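Local coordinates for protein glutathione S-transferase 2 (PDB 1TW9) that probably catalyses the conjugation of glutathione to electrophilic substrates, as a dimeric glutathione transferase of the sigma family, at residues A[90-95]-A[157-162]. Residues are numbered along the deposited sequence; the frame is centred on the assembly and turned at random.
Sequences SLADAY and DLLVAE. Unlike the reference sequence in segment 90-95: Leu91 (reference Pro).
Leu159 lays its branch point over one face of the Tyr95 ring. Its CG sits 4.2 Å from the centroid of that ring, 26° off the normal, a CH-pi contact. The overlap is shifted toward the CD2–CE2 edge, and Leu159 CD2 comes to 3.6 Å from Tyr95 CD2. The other methyl, Leu159 CD1, lies 3.9 Å from Tyr95 CE2. Both methyls stay on the face side and overhang the CD2–CE2 edge. Tyr95 CG stands anti to its own backbone N (chi1 171°), which carries the ring across to helix 155-170. Leu159 uses the same first rotation (chi1 -179°) to reach back. Ala92, one turn before Tyr95, adds a lighter touch: its CB is 4.2 Å from Leu159 CD2. That one methyl thus meets both the alanine and the tyrosine ring. Ala92 CA and Leu159 CA are 7.6 Å apart.

The contact joins helices 82-101 and 155-170 in the all-helical domain of the glutathione transferase fold. His163, on the next turn of helix 155-170, meets the Tyr95 ring edge-to-face. Leu159 also touches Cys17 on helix 16-24, which links this spot to the thioredoxin-like domain. Leu91 and Ala94 of helix 82-101 pack on Phe48 of the second subunit.

Between the two segments the chemistry is wholly apolar, with contacts among methyl, methine and ring carbons. Cohesion here probably comes from dispersion and from burying apolar surface (184 Å² over both segments) rather than from polar bonds.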
# COMPACT_ATOMS: atom_id res chain seq x y z
N SER A 90 -6.87 3.65 -1.18
CA SER A 90 -7.74 2.76 -0.41
C SER A 90 -8.26 1.63 -1.33
O SER A 90 -8.33 0.48 -0.90
CB SER A 90 -8.91 3.51 0.28
OG SER A 90 -9.89 3.86 -0.66
N LEU A 91 -8.58 1.96 -2.59
CA LEU A 91 -9.08 0.94 -3.53
C LEU A 91 -7.96 -0.07 -3.88
O LEU A 91 -8.22 -1.25 -4.06
CB LEU A 91 -9.64 1.62 -4.79
CG LEU A 91 -11.03 2.22 -4.47
CD1 LEU A 91 -11.24 3.32 -5.45
CD2 LEU A 91 -12.04 1.10 -4.61
N ALA A 92 -6.71 0.40 -4.04
CA ALA A 92 -5.62 -0.45 -4.38
C ALA A 92 -5.33 -1.35 -3.21
O ALA A 92 -4.97 -2.51 -3.40
CB ALA A 92 -4.44 0.34 -4.71
N ASP A 93 -5.48 -0.84 -2.00
CA ASP A 93 -5.27 -1.69 -0.83
C ASP A 93 -6.40 -2.73 -0.68
O ASP A 93 -6.18 -3.85 -0.27
CB ASP A 93 -5.34 -0.85 0.38
CG ASP A 93 -4.05 -0.21 0.73
OD1 ASP A 93 -3.00 -0.65 0.18
OD2 ASP A 93 -4.01 0.69 1.65
N ALA A 94 -7.62 -2.33 -0.95
CA ALA A 94 -8.73 -3.31 -1.01
C ALA A 94 -8.46 -4.37 -2.04
O ALA A 94 -8.77 -5.54 -1.85
CB ALA A 94 -10.04 -2.63 -1.29
N TYR A 95 -7.85 -3.98 -3.17
CA TYR A 95 -7.48 -4.93 -4.22
C TYR A 95 -6.52 -5.97 -3.63
O TYR A 95 -6.67 -7.19 -3.82
CB TYR A 95 -6.83 -4.19 -5.43
CG TYR A 95 -6.25 -5.13 -6.44
CD1 TYR A 95 -7.08 -5.92 -7.25
CD2 TYR A 95 -4.87 -5.25 -6.60
CE1 TYR A 95 -6.52 -6.76 -8.19
CE2 TYR A 95 -4.33 -6.09 -7.49
CZ TYR A 95 -5.15 -6.87 -8.27
OH TYR A 95 -4.59 -7.71 -9.18
N ASP A 157 -7.52 2.53 -11.53
CA ASP A 157 -8.31 2.11 -12.69
C ASP A 157 -7.53 1.08 -13.55
O ASP A 157 -8.08 0.05 -13.96
CB ASP A 157 -8.66 3.27 -13.59
CG ASP A 157 -9.61 4.22 -12.98
OD1 ASP A 157 -10.74 3.80 -12.52
OD2 ASP A 157 -9.29 5.46 -13.01
N LEU A 158 -6.28 1.38 -13.83
CA LEU A 158 -5.37 0.48 -14.54
C LEU A 158 -5.20 -0.86 -13.85
O LEU A 158 -5.23 -1.91 -14.53
CB LEU A 158 -3.95 1.07 -14.83
CG LEU A 158 -3.89 2.37 -15.57
CD1 LEU A 158 -2.53 2.91 -15.57
CD2 LEU A 158 -4.42 2.20 -16.91
N LEU A 159 -5.00 -0.86 -12.54
CA LEU A 159 -4.75 -2.08 -11.80
C LEU A 159 -6.03 -2.97 -11.82
O LEU A 159 -5.93 -4.18 -12.07
CB LEU A 159 -4.40 -1.64 -10.39
CG LEU A 159 -4.05 -2.69 -9.38
CD1 LEU A 159 -2.77 -3.39 -9.81
CD2 LEU A 159 -3.90 -2.10 -8.03
N VAL A 160 -7.16 -2.35 -11.53
CA VAL A 160 -8.44 -3.09 -11.51
C VAL A 160 -8.80 -3.64 -12.87
O VAL A 160 -9.08 -4.88 -12.97
CB VAL A 160 -9.56 -2.28 -10.85
CG1 VAL A 160 -10.93 -3.04 -10.94
CG2 VAL A 160 -9.21 -2.08 -9.33
N ALA A 161 -8.72 -2.81 -13.92
CA ALA A 161 -9.16 -3.18 -15.26
C ALA A 161 -8.29 -4.33 -15.75
O ALA A 161 -8.76 -5.26 -16.37
CB ALA A 161 -9.08 -2.01 -16.23
N GLU A 162 -7.00 -4.29 -15.45
CA GLU A 162 -6.13 -5.36 -15.93
C GLU A 162 -6.43 -6.69 -15.27
O GLU A 162 -6.47 -7.73 -15.91
CB GLU A 162 -4.65 -4.96 -15.72
CG GLU A 162 -3.64 -6.05 -16.07
CD GLU A 162 -3.47 -6.32 -17.58
OE1 GLU A 162 -3.01 -7.43 -17.91
OE2 GLU A 162 -3.85 -5.48 -18.48